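Local atomic coordinates of putative ATP/GTP binding protein (Burkholderia pseudomallei, PDB entry 3EIR), a protein that deamidates a glutamine side chain of host NEDD8 to glutamate, shutting down cullin-RING ubiquitin ligases and thereby arresting the host cell cycle. Residues 61-66 / 126-131; 132-137 / 257-262; 138-143 / 212-217; 160-165 / 250-255. One frame throughout, in Å; residues are numbered along the deposited sequence.

Contact 1: residues 61-66 / 126-131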
# COMPACT_ATOMS: atom_id res chain seq x y z
N ASP A 61 10.51 6.46 5.27
CA ASP A 61 10.70 6.37 3.82
C ASP A 61 12.07 5.83 3.36
O ASP A 61 12.43 5.94 2.20
CB ASP A 61 10.40 7.72 3.16
CG ASP A 61 11.47 8.76 3.45
OD1 ASP A 61 12.28 8.57 4.39
OD2 ASP A 61 11.51 9.78 2.72
N ARG A 62 12.83 5.22 4.27
CA ARG A 62 14.09 4.60 3.89
C ARG A 62 13.88 3.16 3.41
O ARG A 62 13.60 2.26 4.22
CB ARG A 62 15.06 4.64 5.07
CG ARG A 62 16.52 4.40 4.70
CD ARG A 62 17.43 4.82 5.85
NE ARG A 62 18.80 5.06 5.39
CZ ARG A 62 19.63 5.95 5.93
NH1 ARG A 62 19.22 6.70 6.95
NH2 ARG A 62 20.85 6.09 5.44
N TYR A 63 14.03 2.92 2.11
CA TYR A 63 13.63 1.65 1.50
C TYR A 63 14.74 0.65 1.23
O TYR A 63 14.46 -0.46 0.79
CB TYR A 63 12.88 1.90 0.20
CG TYR A 63 11.66 2.75 0.37
CD1 TYR A 63 10.71 2.43 1.34
CD2 TYR A 63 11.46 3.86 -0.42
CE1 TYR A 63 9.59 3.20 1.50
CE2 TYR A 63 10.33 4.65 -0.26
CZ TYR A 63 9.40 4.31 0.71
OH TYR A 63 8.27 5.08 0.87
N ASP A 64 15.98 1.04 1.46
CA ASP A 64 17.09 0.15 1.11
C ASP A 64 17.61 -0.62 2.32
O ASP A 64 18.50 -1.46 2.19
CB ASP A 64 18.21 0.91 0.39
CG ASP A 64 18.88 1.94 1.27
OD1 ASP A 64 18.25 2.40 2.24
OD2 ASP A 64 20.05 2.28 0.99
N THR A 65 17.03 -0.35 3.48
CA THR A 65 17.28 -1.12 4.70
C THR A 65 16.05 -1.94 5.13
O THR A 65 14.93 -1.63 4.74
CB THR A 65 17.71 -0.20 5.86
OG1 THR A 65 17.25 -0.75 7.11
CG2 THR A 65 17.11 1.19 5.69
N LEU A 66 16.27 -2.98 5.93
CA LEU A 66 15.20 -3.84 6.40
C LEU A 66 14.23 -3.03 7.27
O LEU A 66 14.67 -2.30 8.16
CB LEU A 66 15.80 -4.99 7.20
CG LEU A 66 15.18 -6.38 7.13
CD1 LEU A 66 15.19 -6.91 5.71
CD2 LEU A 66 15.97 -7.32 8.04
N PRO A 126 17.08 -6.76 2.71
CA PRO A 126 16.25 -5.58 2.38
C PRO A 126 15.71 -5.64 0.96
O PRO A 126 16.44 -6.02 0.04
CB PRO A 126 17.23 -4.41 2.51
CG PRO A 126 18.31 -4.92 3.44
CD PRO A 126 18.44 -6.39 3.14
N ILE A 127 14.44 -5.28 0.82
CA ILE A 127 13.79 -5.18 -0.48
C ILE A 127 13.39 -3.72 -0.67
O ILE A 127 12.77 -3.11 0.21
CB ILE A 127 12.53 -6.06 -0.54
CG1 ILE A 127 12.86 -7.52 -0.21
CG2 ILE A 127 11.88 -5.99 -1.91
CD1 ILE A 127 11.61 -8.42 -0.15
N ASP A 128 13.75 -3.14 -1.81
CA ASP A 128 13.45 -1.74 -2.08
C ASP A 128 12.44 -1.72 -3.20
O ASP A 128 12.78 -1.97 -4.35
CB ASP A 128 14.72 -1.00 -2.47
CG ASP A 128 14.48 0.47 -2.73
OD1 ASP A 128 13.29 0.89 -2.83
OD2 ASP A 128 15.48 1.21 -2.83
N PRO A 129 11.16 -1.47 -2.87
CA PRO A 129 10.08 -1.48 -3.85
C PRO A 129 10.25 -0.39 -4.92
O PRO A 129 9.68 -0.50 -6.01
CB PRO A 129 8.81 -1.21 -3.02
CG PRO A 129 9.23 -1.10 -1.60
CD PRO A 129 10.74 -0.98 -1.55
N THR A 130 11.00 0.66 -4.61
CA THR A 130 11.31 1.67 -5.64
C THR A 130 12.40 1.21 -6.61
O THR A 130 12.54 1.78 -7.69
CB THR A 130 11.73 3.03 -5.03
OG1 THR A 130 13.09 2.97 -4.59
CG2 THR A 130 10.85 3.39 -3.86
N SER A 131 13.17 0.18 -6.25
CA SER A 131 14.26 -0.27 -7.11
C SER A 131 13.97 -1.56 -7.86
O SER A 131 14.65 -1.89 -8.83
CB SER A 131 15.56 -0.44 -6.32
OG SER A 131 16.08 0.82 -5.93

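Contact 2: residues 132-137 / 257-262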
# COMPACT_ATOMS: atom_id res chain seq x y z
N ILE A 132 12.98 -2.32 -7.40
CA ILE A 132 12.74 -3.61 -8.02
C ILE A 132 12.21 -3.44 -9.43
O ILE A 132 11.78 -2.35 -9.82
CB ILE A 132 11.76 -4.46 -7.21
CG1 ILE A 132 10.38 -3.81 -7.21
CG2 ILE A 132 12.29 -4.68 -5.79
CD1 ILE A 132 9.37 -4.53 -6.33
N GLU A 133 12.24 -4.51 -10.20
CA GLU A 133 11.81 -4.45 -11.58
C GLU A 133 10.29 -4.61 -11.69
O GLU A 133 9.69 -5.45 -11.00
CB GLU A 133 12.52 -5.50 -12.42
CG GLU A 133 12.52 -5.21 -13.90
CD GLU A 133 13.50 -6.07 -14.66
OE1 GLU A 133 14.25 -6.84 -14.01
OE2 GLU A 133 13.53 -5.99 -15.91
N TYR A 134 9.69 -3.80 -12.56
CA TYR A 134 8.24 -3.83 -12.78
C TYR A 134 7.93 -4.32 -14.17
O TYR A 134 8.67 -4.05 -15.11
CB TYR A 134 7.65 -2.43 -12.59
CG TYR A 134 7.57 -2.00 -11.14
CD1 TYR A 134 6.35 -1.94 -10.48
CD2 TYR A 134 8.72 -1.65 -10.43
CE1 TYR A 134 6.27 -1.55 -9.15
CE2 TYR A 134 8.64 -1.25 -9.10
CZ TYR A 134 7.41 -1.21 -8.47
OH TYR A 134 7.31 -0.83 -7.15
N LEU A 135 6.84 -5.06 -14.30
CA LEU A 135 6.36 -5.48 -15.61
C LEU A 135 5.50 -4.35 -16.15
O LEU A 135 4.85 -3.65 -15.37
CB LEU A 135 5.53 -6.76 -15.50
CG LEU A 135 6.20 -7.98 -14.86
CD1 LEU A 135 5.19 -8.85 -14.13
CD2 LEU A 135 6.94 -8.78 -15.91
N GLU A 136 5.48 -4.15 -17.46
CA GLU A 136 4.63 -3.09 -17.99
C GLU A 136 3.98 -3.39 -19.33
O GLU A 136 3.18 -2.61 -19.82
CB GLU A 136 5.38 -1.74 -18.02
CG GLU A 136 6.22 -1.48 -19.25
CD GLU A 136 6.68 -0.04 -19.35
OE1 GLU A 136 6.76 0.49 -20.48
OE2 GLU A 136 6.95 0.58 -18.29
N ASN A 137 4.30 -4.54 -19.92
CA ASN A 137 3.60 -4.96 -21.13
C ASN A 137 3.02 -6.37 -21.02
O ASN A 137 3.04 -7.15 -21.97
CB ASN A 137 4.46 -4.80 -22.38
CG ASN A 137 4.32 -3.43 -23.02
OD1 ASN A 137 5.29 -2.68 -23.16
ND2 ASN A 137 3.09 -3.08 -23.39
N LYS A 257 0.86 5.48 -17.65
CA LYS A 257 1.45 4.16 -17.82
C LYS A 257 1.02 3.24 -16.67
O LYS A 257 0.75 3.70 -15.56
CB LYS A 257 2.98 4.29 -17.86
CG LYS A 257 3.70 3.17 -18.58
CD LYS A 257 5.16 3.52 -18.85
CE LYS A 257 5.32 4.44 -20.06
NZ LYS A 257 4.87 5.84 -19.80
N LEU A 258 0.95 1.94 -16.95
CA LEU A 258 0.66 0.94 -15.93
C LEU A 258 1.88 0.06 -15.70
O LEU A 258 2.51 -0.42 -16.65
CB LEU A 258 -0.54 0.09 -16.34
CG LEU A 258 -0.91 -1.07 -15.42
CD1 LEU A 258 -1.16 -0.59 -14.00
CD2 LEU A 258 -2.12 -1.79 -15.97
N ARG A 259 2.21 -0.14 -14.43
CA ARG A 259 3.37 -0.95 -14.06
C ARG A 259 3.03 -1.68 -12.78
O ARG A 259 2.43 -1.10 -11.88
CB ARG A 259 4.59 -0.05 -13.83
CG ARG A 259 5.22 0.49 -15.10
CD ARG A 259 6.00 1.77 -14.84
NE ARG A 259 6.80 1.69 -13.62
CZ ARG A 259 8.03 1.19 -13.57
NH1 ARG A 259 8.61 0.71 -14.68
NH2 ARG A 259 8.69 1.16 -12.42
N PHE A 260 3.39 -2.96 -12.70
CA PHE A 260 3.23 -3.70 -11.46
C PHE A 260 4.33 -4.74 -11.27
O PHE A 260 4.97 -5.17 -12.23
CB PHE A 260 1.84 -4.35 -11.36
CG PHE A 260 1.54 -5.30 -12.48
CD1 PHE A 260 2.04 -6.59 -12.47
CD2 PHE A 260 0.73 -4.91 -13.54
CE1 PHE A 260 1.76 -7.48 -13.50
CE2 PHE A 260 0.45 -5.79 -14.57
CZ PHE A 260 0.96 -7.07 -14.55
N ALA A 261 4.54 -5.14 -10.03
CA ALA A 261 5.55 -6.14 -9.71
C ALA A 261 4.99 -7.06 -8.65
O ALA A 261 4.51 -6.59 -7.62
CB ALA A 261 6.81 -5.46 -9.21
N SER A 262 5.05 -8.36 -8.89
CA SER A 262 4.65 -9.34 -7.89
C SER A 262 5.87 -9.87 -7.15
O SER A 262 6.99 -9.88 -7.69
CB SER A 262 3.89 -10.50 -8.52
OG SER A 262 4.78 -11.34 -9.23

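Contact 3: residues 138-143 / 212-217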
# COMPACT_ATOMS: atom_id res chain seq x y z
N THR A 138 2.51 -6.69 -19.83
CA THR A 138 1.78 -7.93 -19.62
C THR A 138 0.47 -7.64 -18.88
O THR A 138 0.38 -6.68 -18.11
CB THR A 138 2.61 -8.94 -18.81
OG1 THR A 138 2.76 -8.49 -17.47
CG2 THR A 138 3.99 -9.11 -19.43
N SER A 139 -0.54 -8.45 -19.13
CA SER A 139 -1.81 -8.31 -18.43
C SER A 139 -1.75 -9.01 -17.08
O SER A 139 -1.14 -10.06 -16.95
CB SER A 139 -2.95 -8.88 -19.26
OG SER A 139 -2.77 -10.27 -19.48
N PHE A 140 -2.39 -8.41 -16.08
CA PHE A 140 -2.56 -9.04 -14.80
C PHE A 140 -2.96 -10.52 -14.95
O PHE A 140 -2.36 -11.40 -14.35
CB PHE A 140 -3.59 -8.27 -13.97
CG PHE A 140 -3.70 -8.75 -12.56
CD1 PHE A 140 -2.77 -8.37 -11.61
CD2 PHE A 140 -4.73 -9.60 -12.18
CE1 PHE A 140 -2.87 -8.81 -10.31
CE2 PHE A 140 -4.83 -10.05 -10.88
CZ PHE A 140 -3.90 -9.65 -9.94
N ALA A 141 -3.97 -10.78 -15.77
CA ALA A 141 -4.37 -12.16 -16.03
C ALA A 141 -3.17 -12.99 -16.46
O ALA A 141 -2.88 -14.03 -15.86
CB ALA A 141 -5.44 -12.21 -17.11
N GLU A 142 -2.48 -12.53 -17.50
CA GLU A 142 -1.26 -13.17 -17.99
C GLU A 142 -0.34 -13.59 -16.86
O GLU A 142 -0.02 -14.77 -16.69
CB GLU A 142 -0.49 -12.21 -18.90
CG GLU A 142 -0.61 -12.48 -20.38
CD GLU A 142 0.40 -11.68 -21.19
OE1 GLU A 142 1.10 -12.28 -22.03
OE2 GLU A 142 0.50 -10.46 -20.96
N HIS A 143 0.09 -12.60 -16.09
CA HIS A 143 1.09 -12.80 -15.06
C HIS A 143 0.61 -13.75 -13.97
O HIS A 143 1.31 -14.71 -13.63
CB HIS A 143 1.47 -11.46 -14.44
CG HIS A 143 2.58 -11.56 -13.44
ND1 HIS A 143 3.81 -12.09 -13.75
CD2 HIS A 143 2.64 -11.20 -12.14
CE1 HIS A 143 4.59 -12.05 -12.69
NE2 HIS A 143 3.90 -11.52 -11.69
N ASP A 212 -11.10 -10.91 -12.23
CA ASP A 212 -11.48 -10.56 -13.59
C ASP A 212 -11.54 -9.04 -13.71
O ASP A 212 -10.97 -8.46 -14.62
CB ASP A 212 -12.82 -11.19 -13.95
CG ASP A 212 -12.98 -11.42 -15.45
OD1 ASP A 212 -13.71 -10.63 -16.10
OD2 ASP A 212 -12.36 -12.37 -15.97
N GLU A 213 -12.24 -8.41 -12.76
CA GLU A 213 -12.25 -6.96 -12.67
C GLU A 213 -10.84 -6.42 -12.48
O GLU A 213 -10.51 -5.32 -12.94
CB GLU A 213 -13.15 -6.50 -11.52
CG GLU A 213 -14.59 -6.94 -11.66
CD GLU A 213 -15.49 -6.33 -10.60
OE1 GLU A 213 -14.96 -5.86 -9.58
OE2 GLU A 213 -16.72 -6.30 -10.81
N LEU A 214 -10.00 -7.17 -11.78
CA LEU A 214 -8.61 -6.75 -11.64
C LEU A 214 -7.91 -6.77 -13.00
O LEU A 214 -7.19 -5.83 -13.34
CB LEU A 214 -7.87 -7.63 -10.62
CG LEU A 214 -7.54 -7.02 -9.25
CD1 LEU A 214 -8.40 -5.82 -8.91
CD2 LEU A 214 -7.60 -8.07 -8.16
N ASN A 215 -8.15 -7.82 -13.78
CA ASN A 215 -7.55 -7.93 -15.10
C ASN A 215 -7.93 -6.75 -15.98
O ASN A 215 -7.09 -6.18 -16.68
CB ASN A 215 -7.94 -9.23 -15.80
CG ASN A 215 -7.20 -9.43 -17.11
OD1 ASN A 215 -5.99 -9.19 -17.19
ND2 ASN A 215 -7.91 -9.87 -18.14
N GLN A 216 -9.22 -6.40 -15.93
CA GLN A 216 -9.77 -5.30 -16.71
C GLN A 216 -9.16 -3.98 -16.29
O GLN A 216 -8.70 -3.20 -17.13
CB GLN A 216 -11.29 -5.25 -16.54
CG GLN A 216 -11.99 -6.49 -17.06
CD GLN A 216 -13.48 -6.48 -16.76
OE1 GLN A 216 -14.12 -5.43 -16.78
NE2 GLN A 216 -14.03 -7.65 -16.47
N LEU A 217 -9.16 -3.72 -14.99
CA LEU A 217 -8.51 -2.53 -14.46
C LEU A 217 -7.08 -2.49 -14.96
O LEU A 217 -6.68 -1.56 -15.66
CB LEU A 217 -8.51 -2.55 -12.93
CG LEU A 217 -8.60 -1.19 -12.23
CD1 LEU A 217 -8.19 -1.29 -10.78
CD2 LEU A 217 -7.77 -0.13 -12.95

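Contact 4: residues 160-165 / 250-255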
# COMPACT_ATOMS: atom_id res chain seq x y z
N GLY A 160 -0.35 4.65 -13.35
CA GLY A 160 -0.17 6.03 -13.77
C GLY A 160 -1.43 6.65 -14.37
O GLY A 160 -1.51 7.87 -14.55
N ARG A 161 -2.41 5.81 -14.69
CA ARG A 161 -3.69 6.30 -15.18
C ARG A 161 -4.45 6.94 -14.03
O ARG A 161 -4.95 8.05 -14.16
CB ARG A 161 -4.51 5.18 -15.82
CG ARG A 161 -3.76 4.45 -16.92
CD ARG A 161 -3.17 3.14 -16.44
NE ARG A 161 -3.78 2.01 -17.13
CZ ARG A 161 -4.54 1.09 -16.56
NH1 ARG A 161 -4.79 1.12 -15.25
NH2 ARG A 161 -5.05 0.12 -17.30
N LEU A 162 -4.51 6.22 -12.91
CA LEU A 162 -5.13 6.71 -11.69
C LEU A 162 -4.25 7.69 -10.91
O LEU A 162 -4.76 8.46 -10.10
CB LEU A 162 -5.40 5.54 -10.75
CG LEU A 162 -6.71 4.79 -10.92
CD1 LEU A 162 -6.95 4.45 -12.38
CD2 LEU A 162 -6.71 3.54 -10.04
N GLY A 163 -2.94 7.64 -11.15
CA GLY A 163 -2.00 8.32 -10.27
C GLY A 163 -2.01 7.73 -8.87
O GLY A 163 -2.07 8.45 -7.87
N HIS A 164 -1.94 6.40 -8.80
CA HIS A 164 -2.19 5.70 -7.56
C HIS A 164 -1.37 4.43 -7.47
O HIS A 164 -1.35 3.63 -8.41
CB HIS A 164 -3.69 5.36 -7.48
CG HIS A 164 -4.15 4.85 -6.15
ND1 HIS A 164 -3.80 5.44 -4.95
CD2 HIS A 164 -4.98 3.82 -5.83
CE1 HIS A 164 -4.37 4.79 -3.96
NE2 HIS A 164 -5.09 3.80 -4.46
N LYS A 165 -0.68 4.25 -6.34
CA LYS A 165 -0.05 2.96 -6.03
C LYS A 165 -0.91 2.26 -4.99
O LYS A 165 -1.47 2.90 -4.10
CB LYS A 165 1.37 3.16 -5.49
CG LYS A 165 2.32 3.89 -6.46
CD LYS A 165 3.74 3.95 -5.91
CE LYS A 165 4.68 4.78 -6.81
NZ LYS A 165 4.42 6.24 -6.65
N LYS A 250 -12.97 12.02 -14.43
CA LYS A 250 -12.37 13.16 -15.13
C LYS A 250 -10.91 13.35 -14.75
O LYS A 250 -10.10 13.86 -15.55
CB LYS A 250 -13.14 14.46 -14.83
CG LYS A 250 -14.14 14.86 -15.89
CD LYS A 250 -15.39 14.00 -15.88
CE LYS A 250 -16.45 14.59 -16.80
NZ LYS A 250 -17.52 13.61 -17.12
N LYS A 251 -10.57 12.96 -13.53
CA LYS A 251 -9.25 13.18 -12.98
C LYS A 251 -8.27 12.08 -13.36
O LYS A 251 -7.10 12.12 -12.97
CB LYS A 251 -9.34 13.34 -11.47
CG LYS A 251 -10.17 14.54 -11.06
CD LYS A 251 -10.21 14.71 -9.56
CE LYS A 251 -10.58 16.14 -9.19
NZ LYS A 251 -9.46 17.08 -9.43
N LEU A 252 -8.75 11.11 -14.12
CA LEU A 252 -7.89 10.06 -14.65
C LEU A 252 -6.92 10.69 -15.63
O LEU A 252 -7.28 11.62 -16.33
CB LEU A 252 -8.72 9.01 -15.39
CG LEU A 252 -9.52 8.10 -14.46
CD1 LEU A 252 -10.22 7.02 -15.25
CD2 LEU A 252 -8.59 7.50 -13.43
N HIS A 253 -5.69 10.19 -15.68
CA HIS A 253 -4.78 10.58 -16.74
C HIS A 253 -4.75 9.47 -17.78
O HIS A 253 -4.11 8.43 -17.59
CB HIS A 253 -3.39 10.88 -16.19
CG HIS A 253 -3.26 12.25 -15.62
ND1 HIS A 253 -3.84 12.62 -14.43
CD2 HIS A 253 -2.64 13.36 -16.09
CE1 HIS A 253 -3.57 13.89 -14.18
NE2 HIS A 253 -2.85 14.36 -15.18
N LEU A 254 -5.47 9.70 -18.87
CA LEU A 254 -5.79 8.66 -19.83
C LEU A 254 -4.59 8.15 -20.63
O LEU A 254 -4.66 7.08 -21.25
CB LEU A 254 -6.92 9.13 -20.75
CG LEU A 254 -8.23 9.28 -19.97
CD1 LEU A 254 -9.20 10.20 -20.67
CD2 LEU A 254 -8.86 7.91 -19.70
N ASP A 255 -3.50 8.89 -20.62
CA ASP A 255 -2.28 8.43 -21.28
C ASP A 255 -1.22 7.96 -20.28
O ASP A 255 -0.04 7.84 -20.62
CB ASP A 255 -1.72 9.51 -22.21
CG ASP A 255 -2.63 9.78 -23.39
OD1 ASP A 255 -2.74 10.95 -23.80
OD2 ASP A 255 -3.25 8.81 -23.90

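Contact 1: residues 61-66 / 126-131
Tyr-63 lies across an Asx turn that starts at Asp-128, the motif that shapes the loop 126-131. The tyrosine and aspartate side chains cross at about a right angle, with ring and carboxylate planes 42° apart. Asp-128 has CG anti to its backbone N (chi1 -178°), which brings OD1 both to the root of the tyrosine, 3.2 Å from Tyr-63 CB, and to Thr-130. Within the loop Asp-128 OD1 accepts from Thr-130 N (2.9 Å) and Thr-130 OG1 (2.7 Å), both arriving from the same face of the carboxylate. Two bonds to one oxygen fix the rotation of the aspartate. They also hold Thr-130 with its methyl turned to the ring, CG2 lying 3.5 Å from Tyr-63 CD2. Pro-129 adds an apolar touch on Tyr-63 CB through its CD. Farther along, the ring of Pro-126 presses CB against Asp-64 O, and Leu-66 brings one methyl, CD1, to Pro-126 N at 3.5 Å. The carbonyl oxygens of Tyr-63 and Ile-127 face each other as two acceptors, 3.2 Å apart. Lys-118 of helix 111-121 settles this crowding: its NZ donates to both of them and to Thr-65 O as well, tying the two loops to one helix. Between the backbones there remains a CA-H...O contact, Asp-128 CA lying 3.3 Å from Tyr-63 O.

Contact 2: residues 132-137 / 257-262
Leu-135 and Phe-260 form a single antiparallel bridge, a hydrogen-bonded pair in which Leu-135 N donates to Phe-260 O (2.8 Å) and Phe-260 N to Leu-135 O (3.1 Å). Flanking this bridge, the Tyr-134 ring is approached from two sides. Ala-261 CB sits over one face, 4.0 Å from the centroid of the Tyr-134 ring and 18° off its normal, a CH-pi contact. From the opposite side Arg-259 NH2 comes in obliquely, 3.4 Å from Tyr-134 CD2, with ring and guanidinium planes 29° apart. A bend at chi3 (44°) brings the guanidinium alongside Tyr-134 CB and CG, which lie over one of its faces. The phenol oxygen is bonded elsewhere, to Pro-129 O, which pins the far end of the ring. Glu-136 OE2 meets the guanidinium at its edge, near that plane, but its salt bridge to Arg-259 NH1 is long at 4.0 Å. OE2 also lies against the aliphatic carbons Arg-259 CG and Lys-257 CD, and Glu-136 CB rests on Leu-258 O. Leu-135 reaches the other way, CD1 lying 3.7 Å from Phe-260 CE1, and Ile-132 CD1 adds its methyl to Ala-261 CB. Strand 258-265 is one of the two outermost strands of the four-stranded antiparallel sheet within this chain, bonded by Arg-259 and Ala-261 to strand 152-159. The loop 132-137 thus lines the outer edge of the sheet in a papain-like fold.

Contact 3: residues 138-143 / 212-217
With CG anti to the backbone N (chi1 -173°), Asn-215 swings its amide off helix 211-217 toward the first turn of helix 140-144. There Asn-215 OD1 accepts from Ala-141 N at 2.9 Å, with an N-H...O angle of 155°. The donor stands well above the amide plane, 51° out of it, so the bond does not follow a lone pair. The amide is also pressed against the alanine methyl, Ala-141 CB lying 3.1 Å from Asn-215 OD1 and 3.3 Å from Asn-215 CG. Phe-140 has the same first torsion, which turns its ring to the partner helix, where Phe-140 CE2 rests on Leu-214 CB at 3.9 Å. Ser-139 is the N-cap of helix 140-144 and forms a capping box with Glu-142: Ser-139 OG accepts from Glu-142 N (3.0 Å), and Glu-142 OE2, through its anti lone pair, accepts from Ser-139 N (2.9 Å). The box satisfies the N-H groups of Ser-139 and Glu-142, and the asparagine supplies from another helix an acceptor for the amide of Ala-141. Beneath the polar contact, Phe-140 and Leu-214 are buried and both reach Ile-168 of strand 164-170, so the two short helices meet over the sheet of the papain-like fold. Leu-214 also packs on Ile-237 of helix 227-238, and Phe-140 on Leu-218.

Contact 4: residues 160-165 / 250-255
Arg-161 O and His-253 N make the tight centre of this contact: the hydrogen bond between them is 2.7 Å long and nearly straight at 162°. A CA-H...O contact backs it, with Arg-161 CA 3.2 Å from His-253 O and an angle of 154° at the hydrogen. Next to this, Leu-162 and Leu-252 run alongside each other in the same direction, a methyl of each touching, CD1 of Leu-162 to CD2 of Leu-252 at 3.6 Å. Both leucines are buried. On the looser side, exposed His-253 carries its imidazole away from the other segment and leaves CB near Arg-161 O and Gly-160 O. The Arg-161 chain, bent at chi2 and chi3, likewise leads its guanidinium away from 250-255. The salt bridge from its NH1 to Asp-159 probably balances the charge, and Leu-217 O takes a second N-H, from NH2. Gly-163, at positive phi, and His-164 pair with Asp-159 in a G1 beta bulge, where the turn leads into strand 164-170. His-164, inferred to be catalytic, bonds to Gln-184 and to the oxidised cysteine at position 109. The turn thus joins strands 152-159 and 164-170, with Leu-162 packed on Leu-234 and Leu-238 of helix 227-238 and Leu-252 on Gln-230 of the same helix.

Overall arrangement
Contacts 1, 2 and 3 follow one another along the continuous run 126-143. Contacts 1 and 2, their centres 17 Å apart, are joined at the phenol of Tyr-134, whose OH is 2.6 Å from Pro-129 O. Contacts 2 and 3 lie closer, with centres 12 Å apart, joined by Ser-262 OG and His-143 NE2 at 2.6 Å. Contact 4 meets contact 2 where Gly-160 N and Lys-257 O are 2.6 Å apart, and contact 3 through the guanidinium of Arg-161. It holds the probable catalytic His-164. The side chain of Leu-258 in contact 2 is about 9 Å from that of His-164. The side chain of Leu-214 in contact 3 is about 11 Å from that of His-164. Contact 1 is remote from the active site.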